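Local structure of RNA methyltransferase, TrmH family (Porphyromonas gingivalis, 2I6D) at residues Ile10-Leu13 with Arg14-Glu18; Arg19-Arg22 with Leu23-Gln26; Phe73-Lys76 with Arg77-Thr80. The protein probably binds RNA and transfers a methyl group to it, as expected of a knotted SPOUT-type methyltransferase of the TrmH family. All coordinates share one frame; numbering follows the deposited sequence.

Contact 1. Residues Ile10-Leu13 with Arg14-Glu18; sequences IKFL and RSLRE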
loop_
_atom_site.group_PDB
_atom_site.type_symbol
_atom_site.label_atom_id
_atom_site.label_comp_id
_atom_site.label_asym_id
_atom_site.label_seq_id
_atom_site.Cartn_x
_atom_site.Cartn_y
_atom_site.Cartn_z
ATOM N N ILE A 10 -11.977 16.027 -17.927
ATOM C CA ILE A 10 -11.170 15.006 -18.579
ATOM C C ILE A 10 -9.672 15.257 -18.328
ATOM O O ILE A 10 -8.938 14.353 -17.961
ATOM C CB ILE A 10 -11.517 14.932 -20.097
ATOM C CG1 ILE A 10 -12.926 14.330 -20.269
ATOM C CG2 ILE A 10 -10.457 14.130 -20.870
ATOM C CD1 ILE A 10 -13.462 14.385 -21.686
ATOM N N LYS A 11 -9.235 16.498 -18.488
ATOM C CA LYS A 11 -7.848 16.864 -18.213
ATOM C C LYS A 11 -7.469 16.547 -16.756
ATOM O O LYS A 11 -6.447 15.901 -16.482
ATOM C CB LYS A 11 -7.631 18.345 -18.534
ATOM C CG LYS A 11 -6.236 18.863 -18.294
ATOM C CD LYS A 11 -6.169 20.321 -18.756
ATOM C CE LYS A 11 -4.770 20.904 -18.621
ATOM N NZ LYS A 11 -4.447 21.158 -17.182
ATOM N N PHE A 12 -8.326 16.956 -15.827
ATOM C CA PHE A 12 -8.127 16.657 -14.413
ATOM C C PHE A 12 -8.006 15.155 -14.134
ATOM O O PHE A 12 -7.034 14.720 -13.515
ATOM C CB PHE A 12 -9.272 17.263 -13.586
ATOM C CG PHE A 12 -9.266 16.847 -12.156
ATOM C CD1 PHE A 12 -8.374 17.437 -11.259
ATOM C CD2 PHE A 12 -10.152 15.863 -11.696
ATOM C CE1 PHE A 12 -8.357 17.047 -9.921
ATOM C CE2 PHE A 12 -10.145 15.474 -10.362
ATOM C CZ PHE A 12 -9.243 16.073 -9.474
ATOM N N LEU A 13 -8.999 14.378 -14.579
ATOM C CA LEU A 13 -8.982 12.920 -14.423
ATOM C C LEU A 13 -7.694 12.281 -14.978
ATOM O O LEU A 13 -7.067 11.412 -14.324
ATOM C CB LEU A 13 -10.234 12.301 -15.072
ATOM C CG LEU A 13 -11.502 12.485 -14.227
ATOM C CD1 LEU A 13 -12.721 12.306 -15.101
ATOM C CD2 LEU A 13 -11.536 11.493 -12.982
ATOM N N ARG A 14 -7.296 12.707 -16.172
ATOM C CA ARG A 14 -6.098 12.123 -16.825
ATOM C C ARG A 14 -4.801 12.485 -16.092
ATOM O O ARG A 14 -3.867 11.707 -16.067
ATOM C CB ARG A 14 -6.016 12.547 -18.293
ATOM C CG ARG A 14 -7.144 11.964 -19.163
ATOM C CD ARG A 14 -7.119 12.497 -20.610
ATOM N NE ARG A 14 -5.853 12.238 -21.286
ATOM C CZ ARG A 14 -5.487 11.054 -21.764
ATOM N NH1 ARG A 14 -6.302 10.000 -21.665
ATOM N NH2 ARG A 14 -4.305 10.925 -22.355
ATOM N N SER A 15 -4.763 13.672 -15.486
ATOM C CA SER A 15 -3.565 14.166 -14.818
ATOM C C SER A 15 -3.196 13.289 -13.614
ATOM O O SER A 15 -2.028 13.228 -13.225
ATOM C CB SER A 15 -3.767 15.614 -14.365
ATOM O OG SER A 15 -4.612 15.649 -13.221
ATOM N N LEU A 16 -4.173 12.584 -13.039
ATOM C CA LEU A 16 -3.919 11.871 -11.777
ATOM C C LEU A 16 -3.096 10.587 -11.939
ATOM O O LEU A 16 -2.661 9.975 -10.944
ATOM C CB LEU A 16 -5.235 11.580 -11.041
ATOM C CG LEU A 16 -6.039 12.828 -10.678
ATOM C CD1 LEU A 16 -7.381 12.412 -10.050
ATOM C CD2 LEU A 16 -5.265 13.839 -9.782
ATOM N N ARG A 17 -2.859 10.190 -13.181
ATOM C CA ARG A 17 -1.922 9.114 -13.439
ATOM C C ARG A 17 -0.446 9.529 -13.182
ATOM O O ARG A 17 0.439 8.669 -13.136
ATOM C CB ARG A 17 -2.077 8.599 -14.855
ATOM C CG ARG A 17 -1.505 9.482 -15.947
ATOM C CD ARG A 17 -2.183 9.124 -17.275
ATOM N NE ARG A 17 -3.636 9.033 -17.066
ATOM C CZ ARG A 17 -4.523 8.531 -17.931
ATOM N NH1 ARG A 17 -4.127 8.053 -19.106
ATOM N NH2 ARG A 17 -5.821 8.512 -17.612
ATOM N N GLU A 18 -0.197 10.831 -13.029
ATOM C CA GLU A 18 1.150 11.344 -12.748
ATOM C C GLU A 18 1.272 11.753 -11.291
ATOM O O GLU A 18 0.403 12.465 -10.769
ATOM C CB GLU A 18 1.457 12.570 -13.609
ATOM C CG GLU A 18 1.320 12.356 -15.104
ATOM C CD GLU A 18 1.324 13.680 -15.898
ATOM O OE1 GLU A 18 2.309 14.437 -15.795
ATOM O OE2 GLU A 18 0.325 13.959 -16.611
HETATM O O HOH W 1 -5.755 9.159 -14.926
#

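Contact 2. Residues Arg19-Arg22 with Leu23-Gln26; sequences RKYR and LREQ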
loop_
_atom_site.group_PDB
_atom_site.type_symbol
_atom_site.label_atom_id
_atom_site.label_comp_id
_atom_site.label_asym_id
_atom_site.label_seq_id
_atom_site.Cartn_x
_atom_site.Cartn_y
_atom_site.Cartn_z
ATOM N N ARG A 19 2.360 11.344 -10.642
ATOM C CA ARG A 19 2.586 11.694 -9.239
ATOM C C ARG A 19 2.534 13.215 -9.011
ATOM O O ARG A 19 1.995 13.696 -8.004
ATOM C CB ARG A 19 3.940 11.143 -8.769
ATOM C CG ARG A 19 4.358 11.701 -7.439
ATOM C CD ARG A 19 5.312 10.802 -6.687
ATOM N NE ARG A 19 5.543 11.320 -5.337
ATOM C CZ ARG A 19 4.705 11.177 -4.310
ATOM N NH1 ARG A 19 5.020 11.703 -3.138
ATOM N NH2 ARG A 19 3.553 10.521 -4.446
ATOM N N LYS A 20 3.104 13.956 -9.957
ATOM C CA LYS A 20 3.145 15.413 -9.899
ATOM C C LYS A 20 1.754 15.985 -9.628
ATOM O O LYS A 20 1.586 16.856 -8.762
ATOM C CB LYS A 20 3.728 15.966 -11.203
ATOM C CG LYS A 20 3.595 17.464 -11.398
ATOM C CD LYS A 20 3.965 17.840 -12.837
ATOM C CE LYS A 20 3.720 19.301 -13.113
ATOM N NZ LYS A 20 4.185 19.687 -14.488
ATOM N N TYR A 21 0.758 15.485 -10.354
ATOM C CA TYR A 21 -0.586 16.010 -10.236
ATOM C C TYR A 21 -1.374 15.450 -9.060
ATOM O O TYR A 21 -2.206 16.162 -8.486
ATOM C CB TYR A 21 -1.337 15.891 -11.567
ATOM C CG TYR A 21 -0.704 16.814 -12.592
ATOM C CD1 TYR A 21 -0.870 18.199 -12.503
ATOM C CD2 TYR A 21 0.104 16.314 -13.611
ATOM C CE1 TYR A 21 -0.283 19.051 -13.412
ATOM C CE2 TYR A 21 0.702 17.173 -14.538
ATOM C CZ TYR A 21 0.495 18.534 -14.429
ATOM O OH TYR A 21 1.086 19.392 -15.313
ATOM N N ARG A 22 -1.087 14.207 -8.670
ATOM C CA ARG A 22 -1.679 13.658 -7.452
ATOM C C ARG A 22 -1.273 14.527 -6.278
ATOM O O ARG A 22 -2.111 14.841 -5.439
ATOM C CB ARG A 22 -1.273 12.203 -7.210
ATOM C CG ARG A 22 -1.862 11.248 -8.246
ATOM C CD ARG A 22 -1.789 9.777 -7.778
ATOM N NE ARG A 22 -0.411 9.286 -7.708
ATOM C CZ ARG A 22 0.285 8.823 -8.742
ATOM N NH1 ARG A 22 -0.251 8.791 -9.953
ATOM N NH2 ARG A 22 1.525 8.394 -8.560
ATOM N N LEU A 23 -0.004 14.948 -6.257
ATOM C CA LEU A 23 0.520 15.799 -5.196
ATOM C C LEU A 23 -0.094 17.193 -5.228
ATOM O O LEU A 23 -0.497 17.722 -4.187
ATOM C CB LEU A 23 2.045 15.921 -5.292
ATOM C CG LEU A 23 2.878 14.721 -4.849
ATOM C CD1 LEU A 23 4.332 14.975 -5.169
ATOM C CD2 LEU A 23 2.676 14.410 -3.350
ATOM N N ARG A 24 -0.167 17.783 -6.419
ATOM C CA ARG A 24 -0.654 19.157 -6.558
ATOM C C ARG A 24 -2.137 19.239 -6.190
ATOM O O ARG A 24 -2.580 20.197 -5.535
ATOM C CB ARG A 24 -0.449 19.632 -7.987
ATOM C CG ARG A 24 -0.589 21.102 -8.142
ATOM C CD ARG A 24 -0.267 21.528 -9.524
ATOM N NE ARG A 24 1.169 21.612 -9.762
ATOM C CZ ARG A 24 1.695 21.922 -10.940
ATOM N NH1 ARG A 24 0.899 22.188 -11.965
ATOM N NH2 ARG A 24 3.007 21.967 -11.094
ATOM N N GLU A 25 -2.881 18.215 -6.616
ATOM C CA GLU A 25 -4.321 18.135 -6.387
ATOM C C GLU A 25 -4.682 17.458 -5.077
ATOM O O GLU A 25 -5.853 17.466 -4.681
ATOM C CB GLU A 25 -5.001 17.372 -7.534
ATOM C CG GLU A 25 -4.908 18.058 -8.906
ATOM C CD GLU A 25 -5.484 19.464 -8.901
ATOM O OE1 GLU A 25 -6.465 19.712 -8.161
ATOM O OE2 GLU A 25 -4.952 20.324 -9.640
ATOM N N GLN A 26 -3.685 16.860 -4.419
ATOM C CA GLN A 26 -3.908 16.032 -3.234
ATOM C C GLN A 26 -5.061 15.076 -3.511
ATOM O O GLN A 26 -6.029 15.008 -2.748
ATOM C CB GLN A 26 -4.151 16.887 -1.970
ATOM C CG GLN A 26 -2.856 17.544 -1.420
ATOM C CD GLN A 26 -1.823 16.504 -0.958
ATOM O OE1 GLN A 26 -2.067 15.735 -0.017
ATOM N NE2 GLN A 26 -0.677 16.467 -1.638
#

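Contact 3. Residues Phe73-Lys76 with Arg77-Thr80; sequences FDFK and RIST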
loop_
_atom_site.group_PDB
_atom_site.type_symbol
_atom_site.label_atom_id
_atom_site.label_comp_id
_atom_site.label_asym_id
_atom_site.label_seq_id
_atom_site.Cartn_x
_atom_site.Cartn_y
_atom_site.Cartn_z
ATOM N N PHE A 73 -20.111 6.172 -23.848
ATOM C CA PHE A 73 -18.884 6.877 -23.467
ATOM C C PHE A 73 -17.709 5.898 -23.434
ATOM O O PHE A 73 -17.822 4.816 -22.883
ATOM C CB PHE A 73 -19.013 7.539 -22.096
ATOM C CG PHE A 73 -17.739 8.221 -21.631
ATOM C CD1 PHE A 73 -17.463 9.528 -22.006
ATOM C CD2 PHE A 73 -16.820 7.545 -20.832
ATOM C CE1 PHE A 73 -16.285 10.168 -21.591
ATOM C CE2 PHE A 73 -15.637 8.180 -20.399
ATOM C CZ PHE A 73 -15.374 9.494 -20.791
ATOM N N ASP A 74 -16.587 6.300 -24.027
ATOM C CA ASP A 74 -15.409 5.456 -24.073
ATOM C C ASP A 74 -14.480 5.735 -22.895
ATOM O O ASP A 74 -13.732 6.714 -22.899
ATOM C CB ASP A 74 -14.670 5.658 -25.393
ATOM C CG ASP A 74 -13.544 4.675 -25.584
ATOM O OD1 ASP A 74 -13.144 4.012 -24.600
ATOM O OD2 ASP A 74 -13.042 4.565 -26.725
ATOM N N PHE A 75 -14.489 4.844 -21.913
ATOM C CA PHE A 75 -13.660 5.048 -20.717
ATOM C C PHE A 75 -12.160 5.098 -20.973
ATOM O O PHE A 75 -11.426 5.613 -20.128
ATOM C CB PHE A 75 -14.006 4.050 -19.599
ATOM C CG PHE A 75 -15.157 4.521 -18.742
ATOM C CD1 PHE A 75 -16.476 4.380 -19.197
ATOM C CD2 PHE A 75 -14.927 5.191 -17.544
ATOM C CE1 PHE A 75 -17.541 4.848 -18.453
ATOM C CE2 PHE A 75 -16.002 5.666 -16.798
ATOM C CZ PHE A 75 -17.322 5.480 -17.266
ATOM N N LYS A 76 -11.698 4.600 -22.124
ATOM C CA LYS A 76 -10.284 4.770 -22.493
ATOM C C LYS A 76 -9.912 6.244 -22.600
ATOM O O LYS A 76 -8.724 6.583 -22.615
ATOM C CB LYS A 76 -9.923 4.033 -23.795
ATOM C CG LYS A 76 -10.067 2.516 -23.682
ATOM C CD LYS A 76 -9.805 1.785 -25.011
ATOM C CE LYS A 76 -9.943 0.273 -24.806
ATOM N NZ LYS A 76 -9.484 -0.513 -25.998
ATOM N N ARG A 77 -10.918 7.123 -22.692
ATOM C CA ARG A 77 -10.650 8.562 -22.746
ATOM C C ARG A 77 -10.061 9.066 -21.434
ATOM O O ARG A 77 -9.305 10.046 -21.424
ATOM C CB ARG A 77 -11.905 9.348 -23.111
ATOM C CG ARG A 77 -12.324 9.125 -24.544
ATOM C CD ARG A 77 -13.748 9.618 -24.797
ATOM N NE ARG A 77 -13.792 11.067 -24.795
ATOM C CZ ARG A 77 -14.908 11.785 -24.827
ATOM N NH1 ARG A 77 -16.100 11.186 -24.826
ATOM N NH2 ARG A 77 -14.821 13.105 -24.866
ATOM N N ILE A 78 -10.370 8.360 -20.342
ATOM C CA ILE A 78 -9.968 8.791 -18.994
ATOM C C ILE A 78 -9.208 7.730 -18.167
ATOM O O ILE A 78 -8.486 8.074 -17.218
ATOM C CB ILE A 78 -11.182 9.348 -18.214
ATOM C CG1 ILE A 78 -12.283 8.292 -18.095
ATOM C CG2 ILE A 78 -11.669 10.677 -18.851
ATOM C CD1 ILE A 78 -13.408 8.657 -17.123
ATOM N N SER A 79 -9.356 6.458 -18.526
ATOM C CA SER A 79 -8.753 5.373 -17.747
ATOM C C SER A 79 -7.275 5.107 -18.024
ATOM O O SER A 79 -6.745 5.437 -19.083
ATOM C CB SER A 79 -9.566 4.074 -17.911
ATOM O OG SER A 79 -8.902 2.955 -17.333
ATOM N N THR A 80 -6.626 4.470 -17.051
ATOM C CA THR A 80 -5.247 4.061 -17.173
ATOM C C THR A 80 -5.177 2.583 -17.507
ATOM O O THR A 80 -4.084 2.043 -17.650
ATOM C CB THR A 80 -4.468 4.295 -15.853
ATOM O OG1 THR A 80 -5.100 3.572 -14.778
ATOM C CG2 THR A 80 -4.437 5.802 -15.516
HETATM O O HOH W 2 -16.754 8.636 -25.971
HETATM O O HOH W 3 -6.712 7.456 -20.828
#

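Contact 1. Residues Ile10-Leu13 with Arg14-Glu18
R14 reaches back one helical turn to I10, its N donating to I10 O at 2.9 Å. Its side chain runs alongside that of I10, pointing the same way, and its CD rests on the methyl CG2 of I10, 3.7 Å away. The bend at chi3 (57°) then turns the guanidinium off this line, and NH1 finds its partner in the backbone oxygen of R77. S15 grips the turn twice: its N donates to K11 O at 3.0 Å, and its hydroxyl OG folds back onto F12 O at 2.6 Å. A chi1 of 75° sets OG between its own N and carbonyl carbon, and from there it can reach that oxygen. L16 sends CD1 obliquely to the F12 ring, 4.1 Å from CE2, while its N makes a long, weak bond to L13 O. R17 picks up the same L13 O through a water that donates to it and accepts from R17 NH2 at 2.8 Å. A type I turn from S15 to E18 then follows, with E18 as N-cap of helix 19-25. F12, L13 and L16 all lie against V90 of strand 87-92, and F12 and L13 also touch strand 45-51.

Contact 2. Residues Arg19-Arg22 with Leu23-Gln26
Two cationic side chains, K20 and R24, run side by side on the surface of this helix with their charged ends close: K20 NZ stands 4.3 Å from R24 NH2. K20 CE lies nearer still, 3.4 Å from R24 NH2. Y21 joins them, with CE1 of Y21 3.7 Å from R24 NH1, and ring and guanidinium planes are turned 78° apart. K20 CG sits over the centre of one face of the same ring, and the extended lysine chain carries NZ on to a weak hydrogen bond with Y21 OH. R24 can lie beside both because its CG is anti to the backbone N (chi1 -165°) and the chain bends at chi3.

Round the helix, L23 spreads its methyls over one face of the R19 guanidinium, CD2 being 3.6 Å from R19 NH1. R19 NH2 and R22 NH2 both form salt bridges to D140, so one carboxylate draws in two arginines a turn apart. E25, in turn, pairs with R46.

The backbone is regular: L23 N to R19 O, R24 N to K20 O and E25 N to Y21 O are all i to i+4 bonds. At Q26 phi turns positive, A27 N pairs with R22 O, and Q26 N makes a weak bond to L23 O. As an addition to these, Q26 NE2 curls back to L23 O at 2.8 Å, in the carbonyl plane on a lone pair. Q26 is thus the C-prime residue of a Schellman motif, the classic way to end an alpha-helix, and it leads straight into strand 27-31.

Contact 3. Residues Phe73-Lys76 with Arg77-Thr80
D74 O accepts from R77 N at 2.9 Å, opening a single 3-10 turn in the loop between strands 65-69 and 87-92. An Asx turn leads into it: D74 OD1 takes the backbone N of K76 from above the carboxylate plane, at 2.9 Å. The next carbonyl, F75 O, is held by two donors. S79 N meets F75 O nearly straight on at 2.8 Å, whereas I78 N approaches F75 O from well above the carbonyl plane at 3.0 Å. That pair of bonds curls the chain tightly before it straightens at S79, and a water donating to both K76 O and S79 O spans the far end of the curl.

The two phenylalanines and I78 pack together. The F73 ring presents its CD2 to one face of F75, offset toward the rim, while F75 CD1 lies at the edge of the F73 ring and in its plane. I78 CD1 meets both rings obliquely, 3.8 Å from F75 CD2 and 4.0 Å from F73 CE2; its side chain runs alongside F75 but crosses F73 at about a right angle. A chi1 of 59° puts I78 CG1 between its backbone N and carbonyl carbon, the branch that carries CD1 to the rings. I10 of helix 7-15 touches the I78 side chain, and F75 also touches P84.

S79 OG bonds to E31 and to Q81 N, and T80 N also reaches E31, fastening the exit of the turn to strand 27-31. At the entrance R77 crosses F73 obliquely, its guanidinium tilted 34° from the ring, with F73 CE1 over one guanidinium face, 3.4 Å from R77 NH1. R77 NH1 also donates to a water 2.9 Å away, which in turn accepts from D74 N.

From the N terminus, the chain passes through contact 1 at the end of helix 7-15, turns, and enters contact 2 on helix 19-25; contact 3 follows much later, in the loop before strand 87-92. Each contact is local, between neighbouring turns of the chain, so the three run in series, neither nested nor crossed. Contacts 1 and 2 meet at the corner between their helices, where R22 NH1 donates to L16 O and Y21 packs on S15. Contact 3 reaches only contact 1, through R14 NH1 on R77 O and R17 lying against T80. Residues 10-18 thus join helix 19-25 to the 73-80 loop, all within the putative substrate-binding domain.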